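Local atomic coordinates of type III restriction-modification enzyme EcoP15I Res subunit (Escherichia coli, PDB entry 4ZCF), a protein that cleaves DNA downstream of 5'-CAGCAG-3' recognition sites as the helicase-containing restriction subunit of a type III restriction-modification enzyme working together with Mod. Residues C[89-92]-C[93-96]; C[121-124]-C[125-129]; C[82-85]-C[86-90]. All coordinates share one frame; numbering follows the deposited sequence.

Interaction 1. Residues C[89-92]-C[93-96]; sequences GKTY and TYIK. With AMP (adenosine monophosphate), chain H.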
loop_
_atom_site.group_PDB
_atom_site.type_symbol
_atom_site.label_atom_id
_atom_site.label_comp_id
_atom_site.label_asym_id
_atom_site.label_seq_id
_atom_site.Cartn_x
_atom_site.Cartn_y
_atom_site.Cartn_z
ATOM N N GLY C 89 17.937 26.847 16.381
ATOM C CA GLY C 89 16.689 26.604 15.665
ATOM C C GLY C 89 16.696 26.905 14.174
ATOM O O GLY C 89 15.785 27.594 13.692
ATOM N N LYS C 90 17.710 26.388 13.423
ATOM C CA LYS C 90 17.792 26.625 11.971
ATOM C C LYS C 90 16.669 25.918 11.183
ATOM O O LYS C 90 16.230 26.430 10.147
ATOM C CB LYS C 90 19.193 26.326 11.390
ATOM C CG LYS C 90 19.666 24.872 11.485
ATOM C CD LYS C 90 20.562 24.497 10.321
ATOM C CE LYS C 90 21.245 23.169 10.538
ATOM N NZ LYS C 90 22.552 23.325 11.246
ATOM N N THR C 91 16.198 24.760 11.706
ATOM C CA THR C 91 15.121 23.943 11.157
ATOM C C THR C 91 13.822 24.731 11.223
ATOM O O THR C 91 13.186 24.914 10.190
ATOM C CB THR C 91 15.078 22.575 11.866
ATOM O OG1 THR C 91 16.391 22.025 11.893
ATOM C CG2 THR C 91 14.143 21.592 11.194
ATOM N N TYR C 92 13.443 25.232 12.418
ATOM C CA TYR C 92 12.255 26.074 12.582
ATOM C C TYR C 92 12.280 27.277 11.603
ATOM O O TYR C 92 11.253 27.574 10.984
ATOM C CB TYR C 92 12.120 26.575 14.028
ATOM C CG TYR C 92 10.991 27.572 14.198
ATOM C CD1 TYR C 92 9.676 27.148 14.349
ATOM C CD2 TYR C 92 11.235 28.944 14.174
ATOM C CE1 TYR C 92 8.632 28.064 14.476
ATOM C CE2 TYR C 92 10.201 29.866 14.293
ATOM C CZ TYR C 92 8.899 29.423 14.441
ATOM O OH TYR C 92 7.878 30.341 14.531
ATOM N N THR C 93 13.457 27.957 11.480
ATOM C CA THR C 93 13.683 29.115 10.614
ATOM C C THR C 93 13.426 28.800 9.134
ATOM O O THR C 93 12.679 29.532 8.493
ATOM C CB THR C 93 15.055 29.751 10.898
ATOM O OG1 THR C 93 15.093 30.227 12.252
ATOM C CG2 THR C 93 15.384 30.885 9.942
ATOM N N TYR C 94 14.019 27.715 8.600
ATOM C CA TYR C 94 13.781 27.343 7.215
ATOM C C TYR C 94 12.342 26.915 6.941
ATOM O O TYR C 94 11.818 27.170 5.857
ATOM C CB TYR C 94 14.861 26.416 6.628
ATOM C CG TYR C 94 14.903 24.952 7.014
ATOM C CD1 TYR C 94 13.847 24.094 6.692
ATOM C CD2 TYR C 94 16.081 24.371 7.464
ATOM C CE1 TYR C 94 13.921 22.725 6.945
ATOM C CE2 TYR C 94 16.167 23.004 7.718
ATOM C CZ TYR C 94 15.082 22.185 7.466
ATOM O OH TYR C 94 15.191 20.838 7.717
ATOM N N ILE C 95 11.687 26.317 7.945
ATOM C CA ILE C 95 10.286 25.924 7.822
ATOM C C ILE C 95 9.421 27.181 7.812
ATOM O O ILE C 95 8.569 27.318 6.933
ATOM C CB ILE C 95 9.860 24.869 8.873
ATOM C CG1 ILE C 95 10.572 23.520 8.595
ATOM C CG2 ILE C 95 8.354 24.688 8.849
ATOM C CD1 ILE C 95 10.695 22.565 9.794
ATOM N N LYS C 96 9.676 28.121 8.744
ATOM C CA LYS C 96 8.936 29.383 8.785
ATOM C C LYS C 96 9.114 30.179 7.486
ATOM O O LYS C 96 8.156 30.782 7.024
ATOM C CB LYS C 96 9.286 30.227 10.022
ATOM C CG LYS C 96 8.205 31.259 10.311
ATOM C CD LYS C 96 8.463 32.077 11.574
ATOM C CE LYS C 96 7.919 33.483 11.437
ATOM N NZ LYS C 96 6.480 33.508 11.039
HETATM P P AMP H . 18.597 19.463 11.911
HETATM O O1P AMP H . 19.883 18.849 11.504
HETATM O O2P AMP H . 18.894 20.917 11.908
HETATM O O3P AMP H . 17.708 19.283 10.735
HETATM O "O5'" AMP H . 17.982 18.870 13.258
HETATM C "C5'" AMP H . 17.696 19.723 14.352
HETATM C "C4'" AMP H . 16.487 19.271 15.108
HETATM O "O4'" AMP H . 16.208 20.176 16.211
HETATM C "C3'" AMP H . 15.280 19.310 14.237
HETATM O "O3'" AMP H . 15.102 18.029 13.633
HETATM C "C2'" AMP H . 14.160 19.704 15.111
HETATM O "O2'" AMP H . 13.496 18.546 15.639
HETATM C "C1'" AMP H . 14.777 20.448 16.251
HETATM N N9 AMP H . 14.501 21.829 16.259
HETATM C C8 AMP H . 14.960 22.662 15.346
HETATM N N7 AMP H . 14.562 23.929 15.642
HETATM C C5 AMP H . 13.819 23.832 16.906
HETATM C C6 AMP H . 13.136 24.700 17.804
HETATM N N6 AMP H . 13.062 26.094 17.550
HETATM N N1 AMP H . 12.549 24.171 18.907
HETATM C C2 AMP H . 12.586 22.872 19.170
HETATM N N3 AMP H . 13.204 22.001 18.378
HETATM C C4 AMP H . 13.834 22.402 17.248
#
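G89 O accepts two hydrogen bonds from T93, one from the backbone N at 3.2 Å and one from the hydroxyl OG1 at 3.1 Å, which arrive from opposite faces of the carbonyl plane. With OG1 beside the backbone N (chi1 -62°), the hydroxyl is turned back toward the start of the helix. The next carbonyls are satisfied in i to i+4 fashion: Y94 N bonds to K90 O at 3.0 Å, I95 N to T91 O, and K96 N to Y92 O at 2.8 Å. The Y94 ring folds back against T91, its CG set between backbone N and carbonyl carbon (chi1 75°); T91 CA makes a CH-pi contact over the ring face, 4.0 Å from the centroid, and Y94 OH is satisfied by D226. T91 CG2 fills in beside Y94 OH and I95 CD1. Y92 and K96 run alongside each other, K96 CD 3.5 Å from Y92 OH, while the polar ends part company: Y92 OH bonds to H135 and K96 NZ to Y140. Toward the nucleotide, G89 CA lies 3.4 Å from AMP N7, obliquely off the adenine rim, T91 OG1 sits 2.7 Å from AMP O2P, and K90 passes the same oxygen with its CE, while NZ is salt-bridged to E227. A helix N-terminus begun by Gly-Lys-Thr beside the nucleotide phosphate is the hallmark of the Walker A P-loop, helicase motif I.

Interaction 2. Residues C[121-124]-C[125-129]; sequences AGTV and NFLKS. With AMP (adenosine monophosphate), chain H.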
loop_
_atom_site.group_PDB
_atom_site.type_symbol
_atom_site.label_atom_id
_atom_site.label_comp_id
_atom_site.label_asym_id
_atom_site.label_seq_id
_atom_site.Cartn_x
_atom_site.Cartn_y
_atom_site.Cartn_z
ATOM N N ALA C 121 15.178 11.622 9.813
ATOM C CA ALA C 121 14.239 11.183 10.852
ATOM C C ALA C 121 13.811 12.329 11.786
ATOM O O ALA C 121 12.623 12.443 12.092
ATOM C CB ALA C 121 14.825 10.022 11.641
ATOM N N GLY C 122 14.762 13.178 12.179
ATOM C CA GLY C 122 14.527 14.337 13.035
ATOM C C GLY C 122 13.760 15.452 12.349
ATOM O O GLY C 122 12.900 16.075 12.970
ATOM N N THR C 123 14.060 15.714 11.060
ATOM C CA THR C 123 13.376 16.741 10.246
ATOM C C THR C 123 11.907 16.340 10.028
ATOM O O THR C 123 11.017 17.160 10.223
ATOM C CB THR C 123 14.151 17.007 8.918
ATOM O OG1 THR C 123 15.474 17.452 9.235
ATOM C CG2 THR C 123 13.477 18.032 8.028
ATOM N N VAL C 124 11.668 15.068 9.655
ATOM C CA VAL C 124 10.332 14.523 9.418
ATOM C C VAL C 124 9.484 14.518 10.702
ATOM O O VAL C 124 8.356 15.006 10.678
ATOM C CB VAL C 124 10.414 13.158 8.679
ATOM C CG1 VAL C 124 9.074 12.440 8.638
ATOM C CG2 VAL C 124 10.967 13.353 7.264
ATOM N N ASN C 125 10.047 14.052 11.821
ATOM C CA ASN C 125 9.398 14.025 13.130
ATOM C C ASN C 125 8.833 15.406 13.464
ATOM O O ASN C 125 7.639 15.540 13.734
ATOM C CB ASN C 125 10.422 13.584 14.196
ATOM C CG ASN C 125 9.834 13.105 15.497
ATOM O OD1 ASN C 125 9.682 11.904 15.730
ATOM N ND2 ASN C 125 9.527 14.032 16.390
ATOM N N PHE C 126 9.686 16.437 13.381
ATOM C CA PHE C 126 9.340 17.833 13.629
ATOM C C PHE C 126 8.230 18.323 12.699
ATOM O O PHE C 126 7.271 18.919 13.176
ATOM C CB PHE C 126 10.600 18.706 13.488
ATOM C CG PHE C 126 10.480 20.138 13.970
ATOM C CD1 PHE C 126 9.776 20.445 15.134
ATOM C CD2 PHE C 126 11.134 21.170 13.303
ATOM C CE1 PHE C 126 9.676 21.760 15.579
ATOM C CE2 PHE C 126 11.054 22.484 13.763
ATOM C CZ PHE C 126 10.319 22.771 14.891
ATOM N N LEU C 127 8.344 18.036 11.388
ATOM C CA LEU C 127 7.384 18.402 10.339
ATOM C C LEU C 127 6.006 17.809 10.538
ATOM O O LEU C 127 5.018 18.469 10.221
ATOM C CB LEU C 127 7.903 18.009 8.956
ATOM C CG LEU C 127 8.905 18.964 8.314
ATOM C CD1 LEU C 127 9.699 18.269 7.230
ATOM C CD2 LEU C 127 8.214 20.201 7.753
ATOM N N LYS C 128 5.934 16.575 11.071
ATOM C CA LYS C 128 4.684 15.850 11.320
ATOM C C LYS C 128 4.057 16.110 12.704
ATOM O O LYS C 128 2.909 15.743 12.924
ATOM C CB LYS C 128 4.913 14.343 11.104
ATOM C CG LYS C 128 5.134 13.974 9.641
ATOM C CD LYS C 128 5.116 12.467 9.425
ATOM C CE LYS C 128 5.180 12.116 7.963
ATOM N NZ LYS C 128 5.834 10.799 7.739
ATOM N N SER C 129 4.808 16.711 13.637
ATOM C CA SER C 129 4.344 16.951 15.003
ATOM C C SER C 129 3.169 17.885 15.063
ATOM O O SER C 129 3.139 18.878 14.338
ATOM C CB SER C 129 5.475 17.444 15.904
ATOM O OG SER C 129 5.897 18.740 15.520
HETATM P P AMP H . 18.597 19.463 11.911
HETATM O O1P AMP H . 19.883 18.849 11.504
HETATM O O2P AMP H . 18.894 20.917 11.908
HETATM O O3P AMP H . 17.708 19.283 10.735
HETATM O "O5'" AMP H . 17.982 18.870 13.258
HETATM C "C5'" AMP H . 17.696 19.723 14.352
HETATM C "C4'" AMP H . 16.487 19.271 15.108
HETATM O "O4'" AMP H . 16.208 20.176 16.211
HETATM C "C3'" AMP H . 15.280 19.310 14.237
HETATM O "O3'" AMP H . 15.102 18.029 13.633
HETATM C "C2'" AMP H . 14.160 19.704 15.111
HETATM O "O2'" AMP H . 13.496 18.546 15.639
HETATM C "C1'" AMP H . 14.777 20.448 16.251
HETATM N N9 AMP H . 14.501 21.829 16.259
HETATM C C8 AMP H . 14.960 22.662 15.346
HETATM N N7 AMP H . 14.562 23.929 15.642
HETATM C C5 AMP H . 13.819 23.832 16.906
HETATM C C6 AMP H . 13.136 24.700 17.804
HETATM N N6 AMP H . 13.062 26.094 17.550
HETATM N N1 AMP H . 12.549 24.171 18.907
HETATM C C2 AMP H . 12.586 22.872 19.170
HETATM N N3 AMP H . 13.204 22.001 18.378
HETATM C C4 AMP H . 13.834 22.402 17.248
#
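K128 N donates to V124 O at 2.9 Å, nearly in line with the C=O bond, and L127 N to T123 O at 3.0 Å; N125 N to A121 O and F126 N to G122 O complete the run. G122 O has a second donor, a weak bond from AMP O3' at 3.0 Å, so the helix backbone itself touches the ribose. A CB on G122 would crowd that hydroxyl. Past the last turn, S129 OG donates to F126 O at 2.7 Å. T123 OG1 is bonded back to I119 O and lies 3.3 Å from AMP O3P. The helix follows strand 109-113 of the RecA-like parallel sheet, a place consistent with helicase motif Ia, and flanks the AMP cleft. F126, its CG swung anti to the backbone N (chi1 -169°), lays one ring face against the ribose, CD2 3.8 Å from AMP C2', while CZ comes near C5 of the base. Replacing F126 by an alanine would probably leave the ribose without this face. Farther out, T123 CG2 meets L127 CD1 alongside at 3.9 Å, and the extended K128 chain runs beside V124, NZ 3.7 Å from CG1.

Interaction 3. Residues C[82-85]-C[86-90]; sequences VSME and TGTGK. With AMP (adenosine monophosphate), chain H.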
loop_
_atom_site.group_PDB
_atom_site.type_symbol
_atom_site.label_atom_id
_atom_site.label_comp_id
_atom_site.label_asym_id
_atom_site.label_seq_id
_atom_site.Cartn_x
_atom_site.Cartn_y
_atom_site.Cartn_z
ATOM N N VAL C 82 22.330 31.156 4.654
ATOM C CA VAL C 82 21.939 31.466 6.025
ATOM C C VAL C 82 22.895 30.685 6.926
ATOM O O VAL C 82 23.068 29.475 6.743
ATOM C CB VAL C 82 20.447 31.125 6.312
ATOM C CG1 VAL C 82 20.093 31.346 7.775
ATOM C CG2 VAL C 82 19.507 31.920 5.420
ATOM N N SER C 83 23.542 31.387 7.860
ATOM C CA SER C 83 24.475 30.787 8.797
ATOM C C SER C 83 23.959 30.934 10.225
ATOM O O SER C 83 23.780 32.044 10.734
ATOM C CB SER C 83 25.881 31.357 8.632
ATOM O OG SER C 83 26.774 30.693 9.509
ATOM N N MET C 84 23.649 29.792 10.842
ATOM C CA MET C 84 23.122 29.707 12.203
ATOM C C MET C 84 23.847 28.618 12.919
ATOM O O MET C 84 23.970 27.519 12.382
ATOM C CB MET C 84 21.620 29.396 12.198
ATOM C CG MET C 84 20.815 30.357 11.384
ATOM S SD MET C 84 19.262 30.673 12.184
ATOM C CE MET C 84 18.449 31.379 10.926
ATOM N N GLU C 85 24.326 28.900 14.133
ATOM C CA GLU C 85 25.032 27.883 14.918
ATOM C C GLU C 85 24.090 26.783 15.464
ATOM O O GLU C 85 22.864 26.951 15.485
ATOM C CB GLU C 85 25.879 28.526 16.031
ATOM C CG GLU C 85 27.125 27.743 16.424
ATOM C CD GLU C 85 27.880 26.967 15.354
ATOM O OE1 GLU C 85 28.689 27.576 14.614
ATOM O OE2 GLU C 85 27.702 25.729 15.302
ATOM N N THR C 86 24.683 25.642 15.861
ATOM C CA THR C 86 23.977 24.497 16.437
ATOM C C THR C 86 23.245 24.916 17.716
ATOM O O THR C 86 23.813 25.623 18.555
ATOM C CB THR C 86 24.941 23.304 16.629
ATOM O OG1 THR C 86 25.697 23.120 15.423
ATOM C CG2 THR C 86 24.210 22.005 16.974
ATOM N N GLY C 87 21.979 24.511 17.805
ATOM C CA GLY C 87 21.086 24.783 18.927
ATOM C C GLY C 87 20.401 26.132 18.881
ATOM O O GLY C 87 19.921 26.593 19.918
ATOM N N THR C 88 20.349 26.779 17.681
ATOM C CA THR C 88 19.722 28.100 17.486
ATOM C C THR C 88 18.391 28.057 16.711
ATOM O O THR C 88 17.808 29.111 16.430
ATOM C CB THR C 88 20.716 29.150 16.935
ATOM O OG1 THR C 88 21.083 28.827 15.594
ATOM C CG2 THR C 88 21.949 29.334 17.818
ATOM N N GLY C 89 17.937 26.847 16.381
ATOM C CA GLY C 89 16.689 26.604 15.665
ATOM C C GLY C 89 16.696 26.905 14.174
ATOM O O GLY C 89 15.785 27.594 13.692
ATOM N N LYS C 90 17.710 26.388 13.423
ATOM C CA LYS C 90 17.792 26.625 11.971
ATOM C C LYS C 90 16.669 25.918 11.183
ATOM O O LYS C 90 16.230 26.430 10.147
ATOM C CB LYS C 90 19.193 26.326 11.390
ATOM C CG LYS C 90 19.666 24.872 11.485
ATOM C CD LYS C 90 20.562 24.497 10.321
ATOM C CE LYS C 90 21.245 23.169 10.538
ATOM N NZ LYS C 90 22.552 23.325 11.246
HETATM P P AMP H . 18.597 19.463 11.911
HETATM O O1P AMP H . 19.883 18.849 11.504
HETATM O O2P AMP H . 18.894 20.917 11.908
HETATM O O3P AMP H . 17.708 19.283 10.735
HETATM O "O5'" AMP H . 17.982 18.870 13.258
HETATM C "C5'" AMP H . 17.696 19.723 14.352
HETATM C "C4'" AMP H . 16.487 19.271 15.108
HETATM O "O4'" AMP H . 16.208 20.176 16.211
HETATM C "C3'" AMP H . 15.280 19.310 14.237
HETATM O "O3'" AMP H . 15.102 18.029 13.633
HETATM C "C2'" AMP H . 14.160 19.704 15.111
HETATM O "O2'" AMP H . 13.496 18.546 15.639
HETATM C "C1'" AMP H . 14.777 20.448 16.251
HETATM N N9 AMP H . 14.501 21.829 16.259
HETATM C C8 AMP H . 14.960 22.662 15.346
HETATM N N7 AMP H . 14.562 23.929 15.642
HETATM C C5 AMP H . 13.819 23.832 16.906
HETATM C C6 AMP H . 13.136 24.700 17.804
HETATM N N6 AMP H . 13.062 26.094 17.550
HETATM N N1 AMP H . 12.549 24.171 18.907
HETATM C C2 AMP H . 12.586 22.872 19.170
HETATM N N3 AMP H . 13.204 22.001 18.378
HETATM C C4 AMP H . 13.834 22.402 17.248
#
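T86 meets E85 with both of its donors: its backbone N bonds to E85 OE2 at 3.1 Å, almost straight (169° at the hydrogen), and its hydroxyl OG1 to the same oxygen at 3.3 Å. The N approaches from above the carboxylate plane and the hydroxyl nearly along the C-O bond, both from one face. A bend in the E85 chain (chi2 34°) carries the carboxylate back over the next peptide. G87 takes the third position of a type II beta turn running from E85 to T88, where the positive phi of 83° suits a residue without CB. T88 closes the turn with a weak bond from its N to E85 O at 3.3 Å, and OG1 donates to the same oxygen at 2.6 Å. OG1 also lies 3.5 Å from CB of M84, the last residue of strand 79-84, while T88 O is taken by H13. G89 again has positive phi, and a CB there would be crowded by AMP N6. K90 then comes back to the strand, its CB 4.0 Å from M84 CB. E85 OE2 thus serves the loop itself: it is 7.0 Å from K90 NZ, too far for a direct salt bridge, and two donors meeting on that one oxygen are likely to favour the charged form of the carboxylate.

Interactions 3 and 1 are consecutive pieces of one strand-loop-helix unit: they share G89 and K90, their centres lie 9 Å apart, and M84 CE packs 3.3 Å from T93 CG2. Interaction 2 comes later in the chain, on helix 117-128, its centre 12 Å from that of interaction 1. These two touch directly, T91 CG2 lying 3.7 Å from F126 CD2 and Y94 OH close to T123 CG2. Interactions 2 and 3 do not meet, their centres being about 17 Å apart, and AMP bridges the space between. Residues 89-92 attend to its base and phosphate, residues 121-129 mainly to its ribose, so the nucleotide lies in a cleft between the P-loop and the neighbouring helix.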